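Local structure of cell surface protein (4GT6) at residues T23-K28 with V51-D56; G12-I17 with T37-V42; G55-C60 with G79-Y84; D73-I78 with S100-I105. The protein is of unknown function but, as an extracellular leucine-rich-repeat protein of the gut bacterium Faecalibacterium prausnitzii, probably binds other proteins at the cell surface. All blocks are in the same frame, centred on the assembly; numbering follows the deposited sequence.

In the fold
All four contacts lie at the N-terminal end of the chain, where the curved repeat array begins. Contact 1 joins strands 24-29 and 47-54 in parallel. Contact 2, its centre about 8 Å from that of contact 1, packs strand 14-18 against strand 41-44 and the loop that leads into it. Contact 4 lies further along the same sheet, about 11 Å from contact 1 between centres. Contact 3 takes up the chain where contact 1 leaves it, sharing Gly55 and Asp56, and stacks the turns beyond the strands; its centre is about 14 Å from that of contact 4. The sodium ion, held by Ser297 and Glu320 much later in the chain, draws on none of these segments.

Contact 1. Residues T23-K28 with V51-D56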
loop_
_atom_site.group_PDB
_atom_site.type_symbol
_atom_site.label_atom_id
_atom_site.label_comp_id
_atom_site.label_asym_id
_atom_site.label_seq_id
_atom_site.Cartn_x
_atom_site.Cartn_y
_atom_site.Cartn_z
ATOM N N THR A 23 34.517 -10.827 7.508
ATOM C CA THR A 23 33.801 -9.712 8.120
ATOM C C THR A 23 32.982 -10.324 9.253
ATOM O O THR A 23 32.937 -11.556 9.378
ATOM C CB THR A 23 32.925 -8.951 7.120
ATOM O OG1 THR A 23 31.922 -9.840 6.601
ATOM C CG2 THR A 23 33.736 -8.265 6.007
ATOM N N ALA A 24 32.295 -9.479 10.035
ATOM C CA ALA A 24 31.418 -9.937 11.099
ATOM C C ALA A 24 30.013 -9.417 10.891
ATOM O O ALA A 24 29.809 -8.352 10.297
ATOM C CB ALA A 24 31.935 -9.462 12.453
ATOM N N THR A 25 29.042 -10.162 11.414
ATOM C CA THR A 25 27.639 -9.756 11.451
ATOM C C THR A 25 27.258 -9.588 12.896
ATOM O O THR A 25 27.435 -10.542 13.660
ATOM C CB THR A 25 26.746 -10.793 10.753
ATOM O OG1 THR A 25 27.091 -10.839 9.364
ATOM C CG2 THR A 25 25.209 -10.494 10.944
ATOM N N ILE A 26 26.721 -8.412 13.276
ATOM C CA ILE A 26 26.193 -8.187 14.648
ATOM C C ILE A 26 24.935 -9.032 14.799
ATOM O O ILE A 26 24.039 -8.918 13.970
ATOM C CB ILE A 26 25.878 -6.684 14.906
ATOM C CG1 ILE A 26 27.129 -5.774 14.784
ATOM C CG2 ILE A 26 25.135 -6.489 16.261
ATOM C CD1 ILE A 26 28.313 -6.141 15.610
ATOM N N THR A 27 24.842 -9.853 15.853
ATOM C CA THR A 27 23.661 -10.710 16.018
ATOM C C THR A 27 22.833 -10.396 17.267
ATOM O O THR A 27 21.690 -10.838 17.347
ATOM C CB THR A 27 24.077 -12.191 16.037
ATOM O OG1 THR A 27 25.066 -12.376 17.055
ATOM C CG2 THR A 27 24.590 -12.675 14.671
ATOM N N LYS A 28 23.399 -9.658 18.228
ATOM C CA LYS A 28 22.711 -9.286 19.469
ATOM C C LYS A 28 23.312 -8.012 20.040
ATOM O O LYS A 28 24.510 -7.761 19.882
ATOM C CB LYS A 28 22.827 -10.437 20.512
ATOM C CG LYS A 28 21.921 -10.296 21.751
ATOM C CD LYS A 28 22.060 -11.492 22.712
ATOM C CE LYS A 28 20.923 -11.513 23.707
ATOM N NZ LYS A 28 20.861 -12.795 24.459
ATOM N N VAL A 51 32.622 -4.849 10.579
ATOM C CA VAL A 51 31.207 -5.235 10.686
ATOM C C VAL A 51 30.502 -4.911 9.358
ATOM O O VAL A 51 30.300 -3.739 9.034
ATOM C CB VAL A 51 30.552 -4.540 11.902
ATOM C CG1 VAL A 51 29.038 -4.754 11.925
ATOM C CG2 VAL A 51 31.193 -5.032 13.206
ATOM N N SER A 52 30.113 -5.948 8.606
ATOM C CA SER A 52 29.483 -5.775 7.283
ATOM C C SER A 52 27.963 -5.865 7.339
ATOM O O SER A 52 27.291 -5.490 6.368
ATOM C CB SER A 52 30.007 -6.828 6.300
ATOM O OG SER A 52 29.641 -8.117 6.768
ATOM N N LYS A 53 27.407 -6.356 8.463
ATOM C CA LYS A 53 25.962 -6.538 8.517
ATOM C C LYS A 53 25.395 -6.378 9.907
ATOM O O LYS A 53 26.003 -6.807 10.895
ATOM C CB LYS A 53 25.603 -7.956 7.970
ATOM C CG LYS A 53 24.110 -8.324 8.075
ATOM C CD LYS A 53 23.810 -9.684 7.426
ATOM C CE LYS A 53 22.335 -10.058 7.531
ATOM N NZ LYS A 53 22.152 -11.453 7.009
ATOM N N ILE A 54 24.212 -5.749 9.972
ATOM C CA ILE A 54 23.397 -5.711 11.198
ATOM C C ILE A 54 22.465 -6.893 11.050
ATOM O O ILE A 54 21.637 -6.906 10.139
ATOM C CB ILE A 54 22.654 -4.375 11.362
ATOM C CG1 ILE A 54 23.678 -3.205 11.493
ATOM C CG2 ILE A 54 21.708 -4.464 12.606
ATOM C CD1 ILE A 54 23.050 -1.843 11.254
ATOM N N GLY A 55 22.629 -7.895 11.901
ATOM C CA GLY A 55 21.855 -9.124 11.778
ATOM C C GLY A 55 20.360 -8.944 11.936
ATOM O O GLY A 55 19.882 -7.918 12.441
ATOM N N ASP A 56 19.610 -9.967 11.509
ATOM C CA ASP A 56 18.154 -9.961 11.680
ATOM C C ASP A 56 17.781 -9.704 13.146
ATOM O O ASP A 56 18.356 -10.296 14.070
ATOM C CB ASP A 56 17.557 -11.330 11.235
ATOM C CG ASP A 56 17.664 -11.651 9.736
ATOM O OD1 ASP A 56 18.204 -10.811 8.972
ATOM O OD2 ASP A 56 17.123 -12.698 9.313
HETATM O O HOH W 1 20.787 -11.494 14.578
#
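Ile26 and Val51 meet on the buried side of a parallel strand pair, with Ile26 CG1 3.6 Å from Val51 CG1. The two side chains cross at about a right angle; CG1 of Ile26 stands anti to its carbonyl carbon (chi1 -61°), and CD1 lies near both methyls of Val51. On the other face Thr25 and Lys53 run side by side, Thr25 OG1 lying 3.5 Å from Lys53 CB while the extended lysine chain carries its ammonium away.

The backbones are tied by Ser52 N to Ala24 O (3.0 Å), Ile26 N to Lys53 O (3.0 Å) and Gly55 N to Ile26 O (2.7 Å). Between the first two the register slips by one residue, a beta bulge, and the buried Lys53 N finds no partner anywhere in the model. Gly55 suits its place: a side chain there would run into Ile26 O. At the far end a water donates to both Thr27 O and Asp56 O.

Second-shell groups fix the threonines. Thr23 OG1, 2.9 Å from Ser52 OG, is hydrogen-bonded to Asp21 and Asn19, and Asn19 ND2 also holds Thr25 OG1. Strand 24-29 runs antiparallel to strand 14-18 on its other side, and strand 47-54 continues the sheet to strand 77-78, so this is where the N-terminal hairpin joins the parallel strands of the repeats.

Contact 2. Residues G12-I17 with T37-V42; sequences GSYQFI and TIPAQV
Tyr14 OH reaches Thr37 by way of a water 2.8 Å from the hydroxyl oxygen, lying in the plane of the ring at its edge. That water accepts a hydrogen bond from Thr37 N, so the phenol is tied to the main chain of the other segment. Behind the hydroxyl, Pro39 lays its CD over the centre of one ring face, 3.6 Å from the ring centroid, a CH-pi contact; Ile38 CD1 comes in obliquely, 3.9 Å from Tyr14 CE1. An alanine in place of Tyr14 would probably open a gap beside Pro39 CD and Ile38 CD1 and leave the water with only Thr37 N of the two groups it joins.

The two segments do not pair as strands. Phe16 CA and Val42 CA stay 8.2 Å apart, and side chains and one water join the segments: strands 14-18 and 41-44 of the mixed sheet, flanking the parallel pair 24-29 and 47-54, and the loop with Ile38 and Pro39 just before 41-44.

Phe16 and Val42 reach toward each other tip to tip. Val42 CG2 sits almost on the normal of the Phe16 ring, 5° off it and 3.5 Å from the centroid. Ala24 and Val51 also pack on Val42, while Ile26 and the ring of Tyr29 meet Tyr14.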
loop_
_atom_site.group_PDB
_atom_site.type_symbol
_atom_site.label_atom_id
_atom_site.label_comp_id
_atom_site.label_asym_id
_atom_site.label_seq_id
_atom_site.Cartn_x
_atom_site.Cartn_y
_atom_site.Cartn_z
ATOM N N GLY A 12 32.220 -6.179 23.870
ATOM C CA GLY A 12 31.471 -5.168 24.602
ATOM C C GLY A 12 30.004 -5.539 24.687
ATOM O O GLY A 12 29.660 -6.682 25.002
ATOM N N SER A 13 29.125 -4.593 24.299
ATOM C CA SER A 13 27.672 -4.781 24.321
ATOM C C SER A 13 27.116 -5.495 23.077
ATOM O O SER A 13 25.910 -5.646 22.972
ATOM C CB SER A 13 26.988 -3.424 24.454
ATOM O OG SER A 13 27.385 -2.833 25.675
ATOM N N TYR A 14 27.985 -5.957 22.163
ATOM C CA TYR A 14 27.555 -6.601 20.939
ATOM C C TYR A 14 28.048 -8.032 20.825
ATOM O O TYR A 14 29.184 -8.345 21.176
ATOM C CB TYR A 14 28.075 -5.792 19.725
ATOM C CG TYR A 14 27.371 -4.461 19.573
ATOM C CD1 TYR A 14 26.191 -4.354 18.846
ATOM C CD2 TYR A 14 27.874 -3.311 20.178
ATOM C CE1 TYR A 14 25.524 -3.137 18.727
ATOM C CE2 TYR A 14 27.212 -2.089 20.074
ATOM C CZ TYR A 14 26.043 -2.006 19.329
ATOM O OH TYR A 14 25.367 -0.820 19.222
ATOM N N GLN A 15 27.184 -8.889 20.328
ATOM C CA GLN A 15 27.536 -10.251 19.964
ATOM C C GLN A 15 27.552 -10.309 18.449
ATOM O O GLN A 15 26.828 -9.550 17.784
ATOM C CB GLN A 15 26.570 -11.281 20.532
ATOM C CG GLN A 15 26.554 -11.292 22.061
ATOM C CD GLN A 15 25.629 -12.334 22.612
ATOM O OE1 GLN A 15 24.984 -13.101 21.878
ATOM N NE2 GLN A 15 25.536 -12.374 23.939
ATOM N N PHE A 16 28.337 -11.224 17.905
ATOM C CA PHE A 16 28.502 -11.316 16.464
ATOM C C PHE A 16 28.922 -12.702 16.043
ATOM O O PHE A 16 29.440 -13.495 16.845
ATOM C CB PHE A 16 29.552 -10.276 15.979
ATOM C CG PHE A 16 30.941 -10.477 16.558
ATOM C CD1 PHE A 16 31.284 -9.929 17.796
ATOM C CD2 PHE A 16 31.891 -11.250 15.886
ATOM C CE1 PHE A 16 32.553 -10.153 18.353
ATOM C CE2 PHE A 16 33.164 -11.466 16.444
ATOM C CZ PHE A 16 33.497 -10.886 17.654
ATOM N N ILE A 17 28.720 -12.974 14.768
ATOM C CA ILE A 17 29.161 -14.210 14.113
ATOM C C ILE A 17 30.179 -13.807 13.026
ATOM O O ILE A 17 30.214 -12.639 12.609
ATOM C CB ILE A 17 27.994 -15.064 13.561
ATOM C CG1 ILE A 17 27.198 -14.313 12.457
ATOM C CG2 ILE A 17 27.095 -15.569 14.714
ATOM C CD1 ILE A 17 26.235 -15.168 11.608
ATOM N N THR A 37 25.558 3.384 18.558
ATOM C CA THR A 37 26.680 3.459 17.638
ATOM C C THR A 37 27.087 2.025 17.318
ATOM O O THR A 37 27.680 1.347 18.166
ATOM C CB THR A 37 27.851 4.271 18.222
ATOM O OG1 THR A 37 27.382 5.572 18.525
ATOM C CG2 THR A 37 29.034 4.352 17.249
ATOM N N ILE A 38 26.770 1.571 16.100
ATOM C CA ILE A 38 27.131 0.217 15.682
ATOM C C ILE A 38 28.645 0.192 15.479
ATOM O O ILE A 38 29.163 1.098 14.840
ATOM C CB ILE A 38 26.356 -0.200 14.390
ATOM C CG1 ILE A 38 24.791 -0.160 14.576
ATOM C CG2 ILE A 38 26.869 -1.553 13.846
ATOM C CD1 ILE A 38 24.215 -1.162 15.576
ATOM N N PRO A 39 29.372 -0.787 16.050
ATOM C CA PRO A 39 30.838 -0.792 15.894
ATOM C C PRO A 39 31.264 -1.048 14.441
ATOM O O PRO A 39 30.578 -1.773 13.729
ATOM C CB PRO A 39 31.287 -1.936 16.818
ATOM C CG PRO A 39 30.112 -2.859 16.877
ATOM C CD PRO A 39 28.908 -1.936 16.864
ATOM N N ALA A 40 32.330 -0.379 13.996
ATOM C CA ALA A 40 32.900 -0.552 12.650
ATOM C C ALA A 40 33.732 -1.835 12.592
ATOM O O ALA A 40 33.943 -2.411 11.514
ATOM C CB ALA A 40 33.761 0.646 12.288
ATOM N N GLN A 41 34.258 -2.237 13.744
ATOM C CA GLN A 41 35.093 -3.430 13.855
ATOM C C GLN A 41 34.876 -4.131 15.200
ATOM O O GLN A 41 34.543 -3.481 16.199
ATOM C CB GLN A 41 36.597 -3.097 13.653
ATOM C CG GLN A 41 37.222 -2.161 14.687
ATOM C CD GLN A 41 38.727 -2.002 14.536
ATOM O OE1 GLN A 41 39.272 -1.854 13.428
ATOM N NE2 GLN A 41 39.432 -2.029 15.660
ATOM N N VAL A 42 35.033 -5.461 15.195
ATOM C CA VAL A 42 34.962 -6.314 16.385
ATOM C C VAL A 42 36.219 -7.185 16.399
ATOM O O VAL A 42 36.794 -7.474 15.339
ATOM C CB VAL A 42 33.661 -7.157 16.503
ATOM C CG1 VAL A 42 32.437 -6.266 16.760
ATOM C CG2 VAL A 42 33.449 -8.046 15.276
HETATM O O HOH W 2 26.128 1.334 20.766
#

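Contact 3. Residues G55-C60 with G79-Y84; sequences GDRVFC and GSNAFY. With EDO (1,2-ethanediol), chain N.
Consecutive turns of a BspA-type leucine-rich-repeat coil stack here: Gly55-Cys60 and Gly79-Tyr84 each follow a strand with a type II and then a type I beta turn, one laid on the other, with Phe59 over against Phe83 and Cys60 against Tyr84. Arg57 and Asn81 hold equivalent places, both with positive phi.

Main-chain bonds join the layers, Arg57 N to Ser80 O at 2.9 Å and Phe59 N to Ala82 O at 2.8 Å. Asp56 adds a side-chain bond: its OD1 accepts from Ser80 N at 2.9 Å, the donor standing above the carboxylate plane. Gly79 lies so close under Asp56 that a CB would clash with the backbone.

Inside, Phe59 and Phe83 lie side by side and point the same way. Their planes are 5° apart but slid so far that the rings barely overlap, CD2 of Phe59 coming 3.4 Å from CE1 of Phe83. Phe110 meets Phe83 in the same near-parallel fashion, extending the row into the next layer, while Tyr29 meets Phe59. An alanine in place of Phe59 would probably open a gap beside Phe83, Ile38 and Tyr29 at this end of the row.

At the exposed side the guanidinium of Arg57 stacks on the amide of Asn81, planes 27° apart, with Asn81 CB toward the rim of its face; Asn81 ND2 is spent on Gln108. Ethanediol, probably from the crystallisation liquor, donates from O1 to Val58 O. Cys60 SG, anti to its backbone N (chi1 -178°), lies oblique to the Tyr84 ring, 3.6 Å from Tyr84 CD2.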
loop_
_atom_site.group_PDB
_atom_site.type_symbol
_atom_site.label_atom_id
_atom_site.label_comp_id
_atom_site.label_asym_id
_atom_site.label_seq_id
_atom_site.Cartn_x
_atom_site.Cartn_y
_atom_site.Cartn_z
ATOM N N GLY A 55 22.629 -7.895 11.901
ATOM C CA GLY A 55 21.855 -9.124 11.778
ATOM C C GLY A 55 20.360 -8.944 11.936
ATOM O O GLY A 55 19.882 -7.918 12.441
ATOM N N ASP A 56 19.610 -9.967 11.509
ATOM C CA ASP A 56 18.154 -9.961 11.680
ATOM C C ASP A 56 17.781 -9.704 13.146
ATOM O O ASP A 56 18.356 -10.296 14.070
ATOM C CB ASP A 56 17.557 -11.330 11.235
ATOM C CG ASP A 56 17.664 -11.651 9.736
ATOM O OD1 ASP A 56 18.204 -10.811 8.972
ATOM O OD2 ASP A 56 17.123 -12.698 9.313
ATOM N N ARG A 57 16.813 -8.806 13.355
ATOM C CA ARG A 57 16.130 -8.547 14.612
ATOM C C ARG A 57 16.995 -8.010 15.754
ATOM O O ARG A 57 16.535 -8.052 16.901
ATOM C CB ARG A 57 15.424 -9.862 15.093
ATOM C CG ARG A 57 14.647 -10.578 13.962
ATOM C CD ARG A 57 13.707 -11.650 14.498
ATOM N NE ARG A 57 12.408 -11.108 14.921
ATOM C CZ ARG A 57 11.352 -10.917 14.125
ATOM N NH1 ARG A 57 11.409 -11.249 12.841
ATOM N NH2 ARG A 57 10.233 -10.408 14.612
ATOM N N VAL A 58 18.190 -7.469 15.486
ATOM C CA VAL A 58 19.060 -6.998 16.610
ATOM C C VAL A 58 18.331 -5.991 17.517
ATOM O O VAL A 58 18.404 -6.107 18.749
ATOM C CB VAL A 58 20.439 -6.444 16.120
ATOM C CG1 VAL A 58 21.263 -5.909 17.304
ATOM C CG2 VAL A 58 21.237 -7.549 15.412
ATOM N N PHE A 59 17.600 -5.023 16.927
ATOM C CA PHE A 59 16.853 -4.041 17.746
ATOM C C PHE A 59 15.336 -4.209 17.588
ATOM O O PHE A 59 14.561 -3.276 17.861
ATOM C CB PHE A 59 17.269 -2.608 17.381
ATOM C CG PHE A 59 18.719 -2.379 17.697
ATOM C CD1 PHE A 59 19.115 -1.977 18.969
ATOM C CD2 PHE A 59 19.693 -2.550 16.722
ATOM C CE1 PHE A 59 20.469 -1.796 19.267
ATOM C CE2 PHE A 59 21.047 -2.362 17.028
ATOM C CZ PHE A 59 21.417 -2.006 18.300
ATOM N N CYS A 60 14.911 -5.411 17.197
ATOM C CA CYS A 60 13.500 -5.737 17.024
ATOM C C CYS A 60 12.779 -5.639 18.374
ATOM O O CYS A 60 13.210 -6.271 19.351
ATOM C CB CYS A 60 13.344 -7.129 16.424
ATOM S SG CYS A 60 11.619 -7.601 16.132
ATOM N N GLY A 79 19.721 -6.435 8.264
ATOM C CA GLY A 79 18.900 -7.638 8.345
ATOM C C GLY A 79 17.414 -7.384 8.479
ATOM O O GLY A 79 16.981 -6.250 8.731
ATOM N N SER A 80 16.623 -8.457 8.317
ATOM C CA SER A 80 15.175 -8.335 8.442
ATOM C C SER A 80 14.796 -7.949 9.871
ATOM O O SER A 80 15.454 -8.378 10.840
ATOM C CB SER A 80 14.485 -9.633 8.035
ATOM O OG SER A 80 14.852 -10.702 8.891
ATOM N N ASN A 81 13.758 -7.099 10.002
ATOM C CA ASN A 81 13.226 -6.644 11.295
ATOM C C ASN A 81 14.321 -6.079 12.216
ATOM O O ASN A 81 14.133 -6.085 13.435
ATOM C CB ASN A 81 12.505 -7.839 12.003
ATOM C CG ASN A 81 11.289 -8.338 11.235
ATOM O OD1 ASN A 81 11.406 -9.029 10.219
ATOM N ND2 ASN A 81 10.100 -7.924 11.667
ATOM N N ALA A 82 15.435 -5.560 11.641
ATOM C CA ALA A 82 16.568 -5.076 12.478
ATOM C C ALA A 82 16.156 -3.954 13.435
ATOM O O ALA A 82 16.701 -3.880 14.530
ATOM C CB ALA A 82 17.713 -4.594 11.599
ATOM N N PHE A 83 15.227 -3.075 13.027
ATOM C CA PHE A 83 14.797 -1.956 13.880
ATOM C C PHE A 83 13.275 -1.957 13.965
ATOM O O PHE A 83 12.649 -0.918 14.147
ATOM C CB PHE A 83 15.338 -0.604 13.324
ATOM C CG PHE A 83 16.845 -0.557 13.319
ATOM C CD1 PHE A 83 17.551 -0.168 14.458
ATOM C CD2 PHE A 83 17.566 -0.934 12.180
ATOM C CE1 PHE A 83 18.949 -0.176 14.463
ATOM C CE2 PHE A 83 18.967 -0.927 12.187
ATOM C CZ PHE A 83 19.646 -0.570 13.330
ATOM N N TYR A 84 12.681 -3.136 13.857
ATOM C CA TYR A 84 11.237 -3.291 13.921
ATOM C C TYR A 84 10.695 -2.733 15.245
ATOM O O TYR A 84 11.214 -3.053 16.329
ATOM C CB TYR A 84 10.909 -4.788 13.811
ATOM C CG TYR A 84 9.436 -5.134 13.886
ATOM C CD1 TYR A 84 8.657 -5.183 12.735
ATOM C CD2 TYR A 84 8.842 -5.493 15.099
ATOM C CE1 TYR A 84 7.321 -5.579 12.780
ATOM C CE2 TYR A 84 7.503 -5.870 15.161
ATOM C CZ TYR A 84 6.754 -5.936 13.994
ATOM O OH TYR A 84 5.454 -6.352 14.026
HETATM C C1 EDO N . 17.504 -5.818 22.043
HETATM O O1 EDO N . 18.503 -5.086 21.349
HETATM C C2 EDO N . 16.145 -5.689 21.309
HETATM O O2 EDO N . 16.078 -6.553 20.200
HETATM O O HOH W 3 13.519 -12.033 11.057
#

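Contact 4. Residues D73-I78 with S100-I105. With EDO (1,2-ethanediol), chain M.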
loop_
_atom_site.group_PDB
_atom_site.type_symbol
_atom_site.label_atom_id
_atom_site.label_comp_id
_atom_site.label_asym_id
_atom_site.label_seq_id
_atom_site.Cartn_x
_atom_site.Cartn_y
_atom_site.Cartn_z
ATOM N N ASP A 73 30.370 2.945 7.742
ATOM C CA ASP A 73 30.319 2.708 6.286
ATOM C C ASP A 73 30.832 1.282 5.918
ATOM O O ASP A 73 30.810 0.914 4.744
ATOM C CB ASP A 73 31.049 3.802 5.498
ATOM C CG ASP A 73 32.557 3.787 5.537
ATOM O OD1 ASP A 73 33.128 3.153 6.457
ATOM O OD2 ASP A 73 33.174 4.416 4.652
ATOM N N THR A 74 31.210 0.462 6.925
ATOM C CA THR A 74 31.574 -0.948 6.677
ATOM C C THR A 74 30.277 -1.789 6.430
ATOM O O THR A 74 30.331 -2.844 5.816
ATOM C CB THR A 74 32.360 -1.516 7.880
ATOM O OG1 THR A 74 31.560 -1.383 9.074
ATOM C CG2 THR A 74 33.739 -0.850 8.060
ATOM N N VAL A 75 29.117 -1.312 6.917
ATOM C CA VAL A 75 27.860 -2.067 6.827
ATOM C C VAL A 75 27.298 -2.034 5.402
ATOM O O VAL A 75 26.953 -0.961 4.877
ATOM C CB VAL A 75 26.819 -1.570 7.881
ATOM C CG1 VAL A 75 25.445 -2.205 7.636
ATOM C CG2 VAL A 75 27.301 -1.902 9.307
ATOM N N THR A 76 27.120 -3.226 4.816
ATOM C CA THR A 76 26.561 -3.327 3.462
ATOM C C THR A 76 25.146 -3.946 3.494
ATOM O O THR A 76 24.473 -3.999 2.467
ATOM C CB THR A 76 27.504 -4.150 2.557
ATOM O OG1 THR A 76 27.582 -5.490 3.062
ATOM C CG2 THR A 76 28.910 -3.520 2.436
ATOM N N GLU A 77 24.729 -4.466 4.657
ATOM C CA GLU A 77 23.427 -5.119 4.767
ATOM C C GLU A 77 22.785 -4.854 6.106
ATOM O O GLU A 77 23.449 -4.943 7.137
ATOM C CB GLU A 77 23.575 -6.649 4.585
ATOM C CG GLU A 77 22.242 -7.382 4.560
ATOM C CD GLU A 77 22.260 -8.834 4.113
ATOM O OE1 GLU A 77 23.296 -9.314 3.597
ATOM O OE2 GLU A 77 21.209 -9.491 4.275
ATOM N N ILE A 78 21.474 -4.601 6.081
ATOM C CA ILE A 78 20.643 -4.436 7.270
ATOM C C ILE A 78 19.678 -5.618 7.224
ATOM O O ILE A 78 18.942 -5.789 6.238
ATOM C CB ILE A 78 19.941 -3.058 7.376
ATOM C CG1 ILE A 78 20.994 -1.934 7.516
ATOM C CG2 ILE A 78 19.001 -3.056 8.632
ATOM C CD1 ILE A 78 20.447 -0.536 7.322
ATOM N N SER A 100 26.812 6.285 2.617
ATOM C CA SER A 100 26.299 4.957 2.991
ATOM C C SER A 100 26.853 3.877 2.043
ATOM O O SER A 100 26.961 4.128 0.840
ATOM C CB SER A 100 24.773 4.947 2.926
ATOM O OG SER A 100 24.299 3.647 3.232
ATOM N N CYS A 101 27.193 2.687 2.579
ATOM C CA CYS A 101 27.613 1.535 1.768
ATOM C C CYS A 101 26.570 0.415 1.867
ATOM O O CYS A 101 26.798 -0.702 1.392
ATOM C CB CYS A 101 29.007 1.060 2.163
ATOM S SG CYS A 101 30.317 2.217 1.676
ATOM N N VAL A 102 25.394 0.740 2.445
ATOM C CA VAL A 102 24.291 -0.222 2.569
ATOM C C VAL A 102 23.764 -0.587 1.175
ATOM O O VAL A 102 23.359 0.298 0.416
ATOM C CB VAL A 102 23.136 0.310 3.460
ATOM C CG1 VAL A 102 21.975 -0.687 3.470
ATOM C CG2 VAL A 102 23.628 0.598 4.888
ATOM N N LYS A 103 23.806 -1.882 0.840
ATOM C CA LYS A 103 23.327 -2.375 -0.452
ATOM C C LYS A 103 22.005 -3.094 -0.327
ATOM O O LYS A 103 21.249 -3.143 -1.289
ATOM C CB LYS A 103 24.351 -3.344 -1.063
ATOM C CG LYS A 103 25.712 -2.708 -1.397
ATOM C CD LYS A 103 25.612 -1.397 -2.172
ATOM C CE LYS A 103 25.430 -1.576 -3.653
ATOM N NZ LYS A 103 25.481 -0.266 -4.377
ATOM N N LYS A 104 21.757 -3.723 0.831
ATOM C CA LYS A 104 20.563 -4.555 1.007
ATOM C C LYS A 104 19.872 -4.232 2.318
ATOM O O LYS A 104 20.551 -4.120 3.335
ATOM C CB LYS A 104 20.979 -6.031 0.978
ATOM C CG LYS A 104 19.820 -7.020 1.161
ATOM C CD LYS A 104 20.267 -8.460 0.881
ATOM C CE LYS A 104 19.104 -9.414 1.027
ATOM N NZ LYS A 104 19.478 -10.820 0.703
ATOM N N ILE A 105 18.539 -4.068 2.286
ATOM C CA ILE A 105 17.732 -3.816 3.487
ATOM C C ILE A 105 16.679 -4.929 3.539
ATOM O O ILE A 105 15.952 -5.134 2.555
ATOM C CB ILE A 105 17.121 -2.376 3.512
ATOM C CG1 ILE A 105 18.240 -1.294 3.575
ATOM C CG2 ILE A 105 16.142 -2.202 4.722
ATOM C CD1 ILE A 105 17.735 0.134 3.370
HETATM C C1 EDO M . 25.268 9.447 4.578
HETATM O O1 EDO M . 26.113 10.399 5.211
HETATM C C2 EDO M . 25.235 9.597 3.037
HETATM O O2 EDO M . 24.698 8.422 2.412
HETATM O O HOH W 4 27.123 1.788 5.426
HETATM O O HOH W 5 20.913 -11.637 2.856
#
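Ile78 and Val102 cover the buried side of this contact, Ile78 CD1 lying 4.1 Å from Val102 CG1, and Ile105 packs beside them. The firm part is the backbone. Thr76 O is gripped by two successive amides, Lys103 N at 2.8 Å from well above the carbonyl plane and Lys104 N at 3.2 Å, and Ile78 N returns a nearly straight bond (166° at the hydrogen) to Lys104 O at 2.9 Å. This is the short parallel strand pairing of neighbouring leucine-rich repeats; strands 47-54 and 127-128 carry the sheet on beyond it.

Toward the loops direct backbone bonds give way to a water, which bridges Val75 O and Cys101 N, while Cys101 CB still lies 3.2 Å from Asp73 O. Ser100 OG accepts from Val102 N in an ST turn, and Ser100 N binds an ethanediol.

The looser, watered side is the opposite sheet face, where Glu77 and Lys104 run side by side with extended chains, CG of each anti to its backbone N. Their charges stop short of a salt bridge. A water fills in, donating to Glu77 OE2 at 2.6 Å and accepting from Lys104 NZ at 2.7 Å. With Lys53 only weakly paired to the same carboxylate, the two lysines would probably help keep Glu77 ionised.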